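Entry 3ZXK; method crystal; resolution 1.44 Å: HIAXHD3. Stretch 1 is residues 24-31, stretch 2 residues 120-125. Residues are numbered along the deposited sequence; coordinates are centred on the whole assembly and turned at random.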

# COMPACT_ATOMS: atom_id res chain seq x y z
N ARG A 24 6.33 -15.49 -9.18
CA ARG A 24 7.73 -15.49 -9.59
C ARG A 24 7.83 -15.47 -11.10
O ARG A 24 7.06 -16.16 -11.79
N VAL A 25 8.76 -14.66 -11.61
CA VAL A 25 9.20 -14.78 -13.02
C VAL A 25 10.68 -15.03 -12.99
O VAL A 25 11.45 -14.13 -12.61
N GLY A 26 11.11 -16.23 -13.36
CA GLY A 26 12.54 -16.53 -13.35
C GLY A 26 13.14 -16.36 -11.97
O GLY A 26 12.71 -17.05 -11.04
N SER A 27 14.14 -15.49 -11.85
CA SER A 27 14.83 -15.21 -10.59
C SER A 27 14.18 -14.13 -9.71
O SER A 27 14.65 -13.84 -8.62
N VAL A 28 13.07 -13.56 -10.17
CA VAL A 28 12.50 -12.40 -9.51
C VAL A 28 11.10 -12.68 -8.98
O VAL A 28 10.26 -13.27 -9.68
N PHE A 29 10.86 -12.26 -7.74
CA PHE A 29 9.50 -12.33 -7.17
C PHE A 29 8.88 -10.95 -7.25
O PHE A 29 9.54 -9.93 -6.99
N TYR A 30 7.60 -10.91 -7.55
CA TYR A 30 6.80 -9.68 -7.62
C TYR A 30 5.64 -9.75 -6.65
O TYR A 30 5.10 -10.82 -6.43
N TYR A 31 5.27 -8.60 -6.09
CA TYR A 31 4.26 -8.50 -5.01
C TYR A 31 3.43 -7.30 -5.37
O TYR A 31 3.97 -6.21 -5.62
N ASN A 120 15.05 -12.64 -19.59
CA ASN A 120 16.12 -12.00 -18.81
C ASN A 120 15.95 -12.34 -17.34
O ASN A 120 16.09 -11.47 -16.47
N ASN A 121 15.62 -13.61 -17.07
CA ASN A 121 15.45 -14.15 -15.71
C ASN A 121 14.52 -13.32 -14.84
O ASN A 121 14.67 -13.25 -13.61
N GLY A 122 13.56 -12.68 -15.50
CA GLY A 122 12.45 -12.00 -14.81
C GLY A 122 12.66 -10.53 -14.53
O GLY A 122 11.77 -9.90 -13.99
N GLU A 123 13.81 -9.98 -14.92
CA GLU A 123 14.11 -8.56 -14.75
C GLU A 123 13.30 -7.70 -15.71
O GLU A 123 13.22 -8.02 -16.89
N VAL A 124 12.72 -6.61 -15.22
CA VAL A 124 12.10 -5.62 -16.08
C VAL A 124 12.94 -4.34 -15.97
O VAL A 124 13.13 -3.81 -14.84
N PRO A 125 13.48 -3.82 -17.10
CA PRO A 125 14.22 -2.57 -16.95
C PRO A 125 13.31 -1.46 -16.43
O PRO A 125 12.13 -1.45 -16.79

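Two tight turns meet here glycine to backbone, and the residue most covered by the other stretch has no side chain at all. Gly 122, at the third position of a type I' turn, lies so close to the type II' turn of stretch 1 that its CA makes a CA-H...O contact of 3.2 Å with Val 25 O. A CB at this position would sit 1.8 Å from Val 25 O, and the backbone angles would also jam it against the preceding carbonyl, so glycine suits the site twice over. Gly 26 answers it: its phi is positive, and a CB there would clash with Asn 121 C.

The absence of these side chains lets main-chain polar groups meet. Ser 27 N donates to Asn 121 O across 2.9 Å, while the side chains of these two residues, both in the m rotamer and set sideways, stay farther apart: Ser 27 OG comes no closer than 3.8 Å to Asn 121 CB. The turn of stretch 1 is braced from its own side by Arg 24, whose NH1 donates to Gly 26 O at 2.8 Å.

Two side chains of stretch 1 point toward stretch 2. Val 28, chi1 t, brings its CG2 to 3.6 Å from Asn 121 O and 3.7 Å from Gly 122 C, a compact fit. Tyr 30, chi1 m, is longer and reaches past it, its OH donating to Gly 122 O in a short 2.6 Å hydrogen bond at the ring edge. Tyr 30 OH also accepts from water 1 at 2.9 Å, and that water accepts from Val 124 N, also at 2.9 Å, tying the tyrosine to stretch 2 twice. Val 124, chi1 t, adds an apolar contact, with its CG2 4.3 Å from Tyr 30 CZ. The CA-to-CB bond of Glu 123 (chi1 m) points away, yet its CD lies 4.2 Å from Val 28 CG2; both carboxylate oxygens are hydrogen-bonded elsewhere in the structure.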

# COMPACT_ATOMS: atom_id res chain seq x y z
CB ARG A 24 8.43 -16.75 -9.07
CG ARG A 24 9.89 -16.82 -9.44
CD ARG A 24 10.60 -17.98 -8.77
NE ARG A 24 10.06 -19.28 -9.14
CZ ARG A 24 10.43 -19.98 -10.22
NH1 ARG A 24 11.35 -19.50 -11.06
NH2 ARG A 24 9.88 -21.16 -10.46
CB VAL A 25 8.91 -13.50 -13.82
CG1 VAL A 25 9.25 -13.73 -15.30
CG2 VAL A 25 7.45 -13.08 -13.65
CB SER A 27 16.29 -14.83 -10.90
OG SER A 27 16.91 -15.90 -11.56
CB VAL A 28 12.42 -11.17 -10.47
CG1 VAL A 28 11.86 -9.98 -9.70
CG2 VAL A 28 13.79 -10.86 -11.05
CB PHE A 29 9.55 -12.72 -5.70
CG PHE A 29 10.21 -14.04 -5.43
CD1 PHE A 29 9.45 -15.23 -5.49
CD2 PHE A 29 11.56 -14.12 -5.09
CE1 PHE A 29 10.03 -16.46 -5.22
CE2 PHE A 29 12.14 -15.37 -4.82
CZ PHE A 29 11.38 -16.54 -4.89
CB TYR A 30 6.30 -9.42 -9.05
CG TYR A 30 7.42 -9.06 -10.00
CD1 TYR A 30 7.99 -7.79 -9.97
CD2 TYR A 30 7.92 -10.00 -10.89
CE1 TYR A 30 9.03 -7.46 -10.82
CE2 TYR A 30 8.96 -9.69 -11.75
CZ TYR A 30 9.48 -8.42 -11.72
OH TYR A 30 10.51 -8.08 -12.54
CB TYR A 31 5.05 -8.22 -3.73
CG TYR A 31 4.35 -8.01 -2.41
CD1 TYR A 31 3.36 -7.04 -2.23
CD2 TYR A 31 4.78 -8.73 -1.29
CE1 TYR A 31 2.79 -6.81 -0.98
CE2 TYR A 31 4.20 -8.51 -0.06
CZ TYR A 31 3.23 -7.56 0.10
OH TYR A 31 2.73 -7.42 1.38
CB ASN A 120 16.09 -10.48 -19.00
CG ASN A 120 16.49 -10.05 -20.39
OD1 ASN A 120 17.67 -10.02 -20.71
ND2 ASN A 120 15.51 -9.72 -21.23
CB ASN A 121 16.80 -14.32 -15.02
CG ASN A 121 17.76 -15.12 -15.86
OD1 ASN A 121 18.82 -14.63 -16.21
ND2 ASN A 121 17.39 -16.34 -16.21
CB GLU A 123 15.59 -8.30 -15.06
CG GLU A 123 16.53 -9.09 -14.18
CD GLU A 123 16.72 -8.43 -12.84
OE1 GLU A 123 16.13 -7.35 -12.63
OE2 GLU A 123 17.47 -8.99 -12.01
CB VAL A 124 10.66 -5.32 -15.64
CG1 VAL A 124 10.02 -4.25 -16.52
CG2 VAL A 124 9.82 -6.58 -15.60
CB PRO A 125 14.68 -2.25 -18.38
CG PRO A 125 14.49 -3.53 -19.16
CD PRO A 125 13.33 -4.23 -18.50
O HOH W 1 12.47 -5.97 -12.37